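Local coordinates for MTH396 protein (Methanothermobacter thermautotrophicus, PDB 1NXH) that is of unknown function but belongs to the EhaM family and forms an all-helical homodimer joined by interchain disulfide bonds, at the interface of chains A and B. Sequence-based numbering; all coordinates share one arbitrary frame. Chains: chain A/B, MTH396 protein.

Contact 1: the interface of chains A and B. Residues chain A 86, 123-126; chain B 42, 45-46.
At the C-terminal end of helix 109-124 in this EhaM-family dimer, A:Leu124 and A:Ile123 turn their backbone carbonyls towards B:Lys46, the last residue of helix 37-46 in the partner. This is a C-capping arrangement made across subunits: carbonyls in the final turn of a helix lack amide partners further along, and a lysine, long, flexible and able to donate several hydrogens, suits them. Its ammonium NZ bonds A:Leu124 O at 2.6 Å, from above the carbonyl plane and not on a lone pair. It also bonds A:Ile123 O at 3.1 Å, tilted 28° from that residue's own carbonyl plane. Bends at chi2 (-67°) and chi4 (70°) fold the chain so that its tip reaches both oxygens. The helix dipole and the nearby C-terminal carboxylate of A:Ser126 would probably favour a positive charge there. The aliphatic part of the lysine is used too: CG2 of A:Ile86, crossing the side chain at about a right angle, packs 3.9 Å from B:Lys46 CG. One turn earlier, B:Ile42 lays its CG2 methyl 3.8 Å from CB of A:Leu124, a branched residue giving the helix a broad apolar flank. B:Asp45 OD1 comes 3.9 Å from A:Ser126 OXT; two charged carboxylates so placed would probably repel, though the B:Lys46 ammonium may offset this.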
loop_
_atom_site.group_PDB
_atom_site.type_symbol
_atom_site.label_atom_id
_atom_site.label_comp_id
_atom_site.label_asym_id
_atom_site.label_seq_id
_atom_site.Cartn_x
_atom_site.Cartn_y
_atom_site.Cartn_z
ATOM N N ILE A 86 -6.836 15.006 -9.219
ATOM C CA ILE A 86 -6.254 15.127 -10.546
ATOM C C ILE A 86 -6.844 14.026 -11.434
ATOM O O ILE A 86 -6.864 14.136 -12.666
ATOM C CB ILE A 86 -4.742 14.919 -10.477
ATOM C CG1 ILE A 86 -4.099 16.051 -9.689
ATOM C CG2 ILE A 86 -4.161 14.800 -11.867
ATOM C CD1 ILE A 86 -2.624 15.821 -9.437
ATOM N N ILE A 123 -3.377 8.512 -18.526
ATOM C CA ILE A 123 -4.499 9.277 -18.010
ATOM C C ILE A 123 -4.089 10.686 -17.624
ATOM O O ILE A 123 -4.707 11.662 -18.049
ATOM C CB ILE A 123 -5.106 8.578 -16.779
ATOM C CG1 ILE A 123 -5.682 7.221 -17.188
ATOM C CG2 ILE A 123 -6.205 9.435 -16.174
ATOM C CD1 ILE A 123 -6.079 6.355 -16.020
ATOM N N LEU A 124 -3.046 10.787 -16.812
ATOM C CA LEU A 124 -2.570 12.086 -16.370
ATOM C C LEU A 124 -2.344 13.008 -17.554
ATOM O O LEU A 124 -2.718 14.178 -17.522
ATOM C CB LEU A 124 -1.274 11.937 -15.581
ATOM C CG LEU A 124 -1.398 11.208 -14.242
ATOM C CD1 LEU A 124 -0.025 11.104 -13.582
ATOM C CD2 LEU A 124 -2.388 11.953 -13.340
ATOM N N ARG A 125 -1.728 12.473 -18.600
ATOM C CA ARG A 125 -1.453 13.252 -19.795
ATOM C C ARG A 125 -2.640 13.197 -20.769
ATOM O O ARG A 125 -2.493 12.777 -21.914
ATOM C CB ARG A 125 -0.205 12.709 -20.481
ATOM C CG ARG A 125 1.014 12.565 -19.581
ATOM C CD ARG A 125 2.041 11.653 -20.255
ATOM N NE ARG A 125 3.311 11.538 -19.539
ATOM C CZ ARG A 125 4.224 10.611 -19.810
ATOM N NH1 ARG A 125 3.989 9.726 -20.773
ATOM N NH2 ARG A 125 5.373 10.569 -19.140
ATOM N N SER A 126 -3.815 13.613 -20.307
ATOM C CA SER A 126 -5.011 13.606 -21.141
ATOM C C SER A 126 -5.839 14.862 -20.916
ATOM O O SER A 126 -6.925 14.739 -20.305
ATOM C CB SER A 126 -5.869 12.383 -20.835
ATOM O OG SER A 126 -5.187 11.195 -21.164
ATOM O OXT SER A 126 -5.395 15.951 -21.345
ATOM N N ILE B 42 1.488 18.816 -15.934
ATOM C CA ILE B 42 0.296 18.006 -15.782
ATOM C C ILE B 42 -0.597 18.682 -14.780
ATOM O O ILE B 42 -1.799 18.829 -14.997
ATOM C CB ILE B 42 0.662 16.630 -15.274
ATOM C CG1 ILE B 42 1.963 16.192 -15.936
ATOM C CG2 ILE B 42 -0.428 15.640 -15.614
ATOM C CD1 ILE B 42 1.951 16.341 -17.444
ATOM N N ASP B 45 -1.849 21.647 -16.235
ATOM C CA ASP B 45 -2.857 21.146 -17.167
ATOM C C ASP B 45 -4.189 20.746 -16.505
ATOM O O ASP B 45 -5.263 21.117 -16.981
ATOM C CB ASP B 45 -2.251 19.944 -17.918
ATOM C CG ASP B 45 -3.233 19.246 -18.844
ATOM O OD1 ASP B 45 -2.847 18.200 -19.410
ATOM O OD2 ASP B 45 -4.374 19.728 -19.013
ATOM N N LYS B 46 -4.118 20.013 -15.398
ATOM C CA LYS B 46 -5.327 19.536 -14.735
ATOM C C LYS B 46 -6.050 20.472 -13.765
ATOM O O LYS B 46 -7.225 20.797 -13.960
ATOM C CB LYS B 46 -5.013 18.211 -14.036
ATOM C CG LYS B 46 -4.573 17.093 -14.995
ATOM C CD LYS B 46 -5.726 16.666 -15.917
ATOM C CE LYS B 46 -5.318 15.585 -16.937
ATOM N NZ LYS B 46 -5.047 14.233 -16.336
#

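Contact 2: the interface of chains A and B. Residues chain A 69-70, 73-74, 76; chain B 69-70, 73-74, 76.
The centre of this homodimer is a two-fold helix-to-helix interface, in which helix 63-74 of each chain packs against its copy and brings the subunits close. A:Ser73 and B:Ser73 meet near the symmetry axis, their CB atoms 3.9 Å apart. Serine suits the spot because its small side chain lets the backbones approach: each hydroxyl, set anti to its own backbone N (chi1 171° in A:Ser73), leans over the start of the opposing lysine, with A:Ser73 OG 3.5 Å from B:Lys70 CA. From A:Lys70 the chain runs out nearly straight and turns at chi4 (71°), which brings its ammonium NZ to B:Gln76 OE1 at 3.0 Å, in the amide carbonyl plane and on a lone pair. An alanine in place of A:Lys70 would probably leave that amide oxygen without its cross-chain donor and the B:Gln76 side chain freer to turn. In the twin position the poorly ordered amide of A:Gln76 is modelled with NE2 nearest B:Lys70 NZ, 3.7 Å away, and makes no bond. A:Asp74 and B:Asp74 face each other; the lysine ammonium groups nearby are likely to ease the repulsion, with B:Lys70 NZ 4.2 Å from A:Asp74 OD2. The two carboxylates cross with planes 35° apart, A:Asp74 OD2 lying 3.9 Å from B:Asp74 OD1.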
loop_
_atom_site.group_PDB
_atom_site.type_symbol
_atom_site.label_atom_id
_atom_site.label_comp_id
_atom_site.label_asym_id
_atom_site.label_seq_id
_atom_site.Cartn_x
_atom_site.Cartn_y
_atom_site.Cartn_z
ATOM N N GLU A 69 -6.269 -2.385 -2.859
ATOM C CA GLU A 69 -5.675 -1.550 -1.827
ATOM C C GLU A 69 -4.216 -1.252 -2.152
ATOM O O GLU A 69 -3.804 -0.081 -2.198
ATOM C CB GLU A 69 -5.745 -2.233 -0.469
ATOM C CG GLU A 69 -7.101 -2.191 0.198
ATOM C CD GLU A 69 -7.019 -2.584 1.661
ATOM O OE1 GLU A 69 -8.085 -2.843 2.266
ATOM O OE2 GLU A 69 -5.888 -2.626 2.206
ATOM N N LYS A 70 -3.442 -2.318 -2.379
ATOM C CA LYS A 70 -2.021 -2.194 -2.703
ATOM C C LYS A 70 -1.871 -1.255 -3.906
ATOM O O LYS A 70 -1.085 -0.306 -3.878
ATOM C CB LYS A 70 -1.428 -3.587 -3.004
ATOM C CG LYS A 70 0.067 -3.739 -2.638
ATOM C CD LYS A 70 0.548 -5.211 -2.661
ATOM C CE LYS A 70 2.108 -5.373 -2.653
ATOM N NZ LYS A 70 2.814 -5.038 -1.364
ATOM N N SER A 73 -2.551 2.414 -3.279
ATOM C CA SER A 73 -1.404 2.953 -2.567
ATOM C C SER A 73 -0.214 3.158 -3.475
ATOM O O SER A 73 0.239 4.280 -3.677
ATOM C CB SER A 73 -0.978 2.036 -1.435
ATOM O OG SER A 73 0.251 2.499 -0.904
ATOM N N ASP A 74 0.294 2.066 -4.021
ATOM C CA ASP A 74 1.442 2.130 -4.904
ATOM C C ASP A 74 1.306 3.147 -6.028
ATOM O O ASP A 74 2.309 3.727 -6.462
ATOM C CB ASP A 74 1.704 0.753 -5.490
ATOM C CG ASP A 74 2.098 -0.236 -4.441
ATOM O OD1 ASP A 74 2.260 -1.419 -4.786
ATOM O OD2 ASP A 74 2.252 0.176 -3.267
ATOM N N GLN A 76 -0.010 6.017 -5.880
ATOM C CA GLN A 76 -0.194 7.336 -5.298
ATOM C C GLN A 76 -1.595 7.901 -5.530
ATOM O O GLN A 76 -1.766 9.103 -5.819
ATOM C CB GLN A 76 0.855 8.289 -5.873
ATOM C CG GLN A 76 2.298 7.719 -5.918
ATOM C CD GLN A 76 2.866 7.316 -4.543
ATOM O OE1 GLN A 76 2.725 8.047 -3.553
ATOM N NE2 GLN A 76 3.530 6.152 -4.489
ATOM N N GLU B 69 -1.899 4.811 5.144
ATOM C CA GLU B 69 -2.407 3.941 4.092
ATOM C C GLU B 69 -1.289 3.193 3.399
ATOM O O GLU B 69 -1.371 1.969 3.209
ATOM C CB GLU B 69 -3.230 4.744 3.093
ATOM C CG GLU B 69 -4.532 5.223 3.710
ATOM C CD GLU B 69 -5.517 5.823 2.709
ATOM O OE1 GLU B 69 -6.654 6.152 3.136
ATOM O OE2 GLU B 69 -5.167 5.971 1.508
ATOM N N LYS B 70 -0.243 3.934 3.040
ATOM C CA LYS B 70 0.922 3.357 2.384
ATOM C C LYS B 70 1.538 2.303 3.308
ATOM O O LYS B 70 1.878 1.198 2.881
ATOM C CB LYS B 70 1.934 4.455 2.076
ATOM C CG LYS B 70 2.934 4.073 1.018
ATOM C CD LYS B 70 3.000 5.136 -0.053
ATOM C CE LYS B 70 4.157 4.907 -1.018
ATOM N NZ LYS B 70 3.990 3.659 -1.806
ATOM N N SER B 73 -0.478 -0.918 3.680
ATOM C CA SER B 73 -0.234 -1.635 2.458
ATOM C C SER B 73 1.112 -2.305 2.500
ATOM O O SER B 73 1.205 -3.522 2.646
ATOM C CB SER B 73 -0.284 -0.655 1.303
ATOM O OG SER B 73 -0.596 -1.326 0.114
ATOM N N ASP B 74 2.160 -1.503 2.379
ATOM C CA ASP B 74 3.524 -2.025 2.384
ATOM C C ASP B 74 3.822 -3.062 3.471
ATOM O O ASP B 74 4.644 -3.970 3.277
ATOM C CB ASP B 74 4.518 -0.862 2.473
ATOM C CG ASP B 74 4.459 0.052 1.238
ATOM O OD1 ASP B 74 3.873 -0.385 0.209
ATOM O OD2 ASP B 74 5.001 1.187 1.286
ATOM N N GLN B 76 1.937 -5.372 4.446
ATOM C CA GLN B 76 1.075 -6.532 4.206
ATOM C C GLN B 76 0.010 -6.656 5.281
ATOM O O GLN B 76 -0.398 -7.771 5.632
ATOM C CB GLN B 76 1.910 -7.821 4.196
ATOM C CG GLN B 76 3.075 -7.826 3.233
ATOM C CD GLN B 76 2.669 -7.368 1.852
ATOM O OE1 GLN B 76 3.170 -6.360 1.353
ATOM N NE2 GLN B 76 1.750 -8.097 1.226
#

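Contact 3: the interface of chains A and B. Residues chain A 65-66, 69; chain B 72-73, 78, 82.
The imidazole of B:His72 meets the carboxylate of A:Glu69 at its edge, OE2 lying in the ring plane and 3.6 Å from CD2; the two planes are turned 39° apart. B:Asp82 brings OD2 to the ring edge as well, while A:Glu69 OE1 lies in plane at the edge of the A:Arg65 guanidinium. These flat groups lie along one side of the interchain disulfide of the EhaM-family dimer, where A:Cys66 SG is bonded to B:Cys78 SG at 2.0 Å. The sulfurs come from different helices, 63-74 in chain A and 77-83 in chain B. SG of A:Cys66 is anti to its carbonyl carbon, beside the backbone N (chi1 -78°), whereas SG of B:Cys78 is anti to its backbone N (chi1 -164°), which directs the two sulfurs at each other. Cysteine alone among the standard residues can make such a covalent tie, and it would be expected to limit separation of the subunits. B:Cys78 and B:Asp82 are poorly ordered, so finer detail around them is uncertain. One turn apart on their helix, A:Arg65 and A:Glu69 form a long salt bridge, NH1 to OE1 at 3.8 Å. That bridge probably steadies the carboxylate, whose OE2 passes 3.6 Å from B:Cys78 SG. No N or O of one chain lies within bonding reach of the other; A:Arg65 NH1, 4.2 Å from B:Asp82 OD2, may still temper any repulsion between that carboxylate and A:Glu69.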
loop_
_atom_site.group_PDB
_atom_site.type_symbol
_atom_site.label_atom_id
_atom_site.label_comp_id
_atom_site.label_asym_id
_atom_site.label_seq_id
_atom_site.Cartn_x
_atom_site.Cartn_y
_atom_site.Cartn_z
ATOM N N ARG A 65 -9.664 -7.644 -3.230
ATOM C CA ARG A 65 -9.794 -6.462 -2.383
ATOM C C ARG A 65 -8.422 -5.993 -1.890
ATOM O O ARG A 65 -8.102 -4.812 -1.942
ATOM C CB ARG A 65 -10.700 -6.820 -1.202
ATOM C CG ARG A 65 -10.774 -5.800 -0.105
ATOM C CD ARG A 65 -11.897 -6.178 0.854
ATOM N NE ARG A 65 -11.588 -7.295 1.744
ATOM C CZ ARG A 65 -10.645 -7.248 2.686
ATOM N NH1 ARG A 65 -9.911 -6.145 2.855
ATOM N NH2 ARG A 65 -10.443 -8.290 3.480
ATOM N N CYS A 66 -7.609 -6.935 -1.428
ATOM C CA CYS A 66 -6.303 -6.590 -0.917
ATOM C C CYS A 66 -5.347 -6.074 -1.976
ATOM O O CYS A 66 -4.419 -5.300 -1.678
ATOM C CB CYS A 66 -5.705 -7.789 -0.197
ATOM S SG CYS A 66 -6.398 -8.050 1.474
ATOM N N GLU A 69 -6.269 -2.385 -2.859
ATOM C CA GLU A 69 -5.675 -1.550 -1.827
ATOM C C GLU A 69 -4.216 -1.252 -2.152
ATOM O O GLU A 69 -3.804 -0.081 -2.198
ATOM C CB GLU A 69 -5.745 -2.233 -0.469
ATOM C CG GLU A 69 -7.101 -2.191 0.198
ATOM C CD GLU A 69 -7.019 -2.584 1.661
ATOM O OE1 GLU A 69 -8.085 -2.843 2.266
ATOM O OE2 GLU A 69 -5.888 -2.626 2.206
ATOM N N HIS B 72 0.085 0.615 5.916
ATOM C CA HIS B 72 -0.822 -0.523 6.012
ATOM C C HIS B 72 -0.520 -1.495 4.873
ATOM O O HIS B 72 -0.323 -2.709 5.067
ATOM C CB HIS B 72 -2.276 -0.037 5.897
ATOM C CG HIS B 72 -3.298 -1.108 6.135
ATOM N ND1 HIS B 72 -3.489 -1.696 7.369
ATOM C CD2 HIS B 72 -4.164 -1.716 5.291
ATOM C CE1 HIS B 72 -4.428 -2.620 7.273
ATOM N NE2 HIS B 72 -4.855 -2.654 6.024
ATOM N N SER B 73 -0.478 -0.918 3.680
ATOM C CA SER B 73 -0.234 -1.635 2.458
ATOM C C SER B 73 1.112 -2.305 2.500
ATOM O O SER B 73 1.205 -3.522 2.646
ATOM C CB SER B 73 -0.284 -0.655 1.303
ATOM O OG SER B 73 -0.596 -1.326 0.114
ATOM N N CYS B 78 -3.086 -6.029 5.129
ATOM C CA CYS B 78 -4.406 -6.418 4.626
ATOM C C CYS B 78 -4.588 -7.889 4.966
ATOM O O CYS B 78 -5.688 -8.345 5.258
ATOM C CB CYS B 78 -4.489 -6.236 3.110
ATOM S SG CYS B 78 -6.183 -6.244 2.411
ATOM N N ASP B 82 -6.687 -7.646 8.555
ATOM C CA ASP B 82 -8.028 -7.796 8.006
ATOM C C ASP B 82 -8.374 -9.268 7.725
ATOM O O ASP B 82 -9.433 -9.751 8.118
ATOM C CB ASP B 82 -8.190 -6.961 6.724
ATOM C CG ASP B 82 -8.251 -5.459 6.996
ATOM O OD1 ASP B 82 -8.825 -5.069 8.035
ATOM O OD2 ASP B 82 -7.741 -4.671 6.161
#

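Contact 2 and contact 3 are neighbours, their C-alpha centres about 7 Å apart, and share A:Glu69 and B:Ser73. Helix 63-74 runs through both, so the noncovalent packing near the axis and the disulfide beside it are likely to act as one central unit, repeated by two-fold symmetry. Contact 1 lies about 22 Å from contact 2 and about 27 Å from contact 3, and draws on other elements, the end of helix 109-124 and the loop residue A:Ile86 of one chain and helix 37-46 of the other. This peripheral attachment, with its twin, would probably restrain the subunits from pivoting about the covalently tied centre.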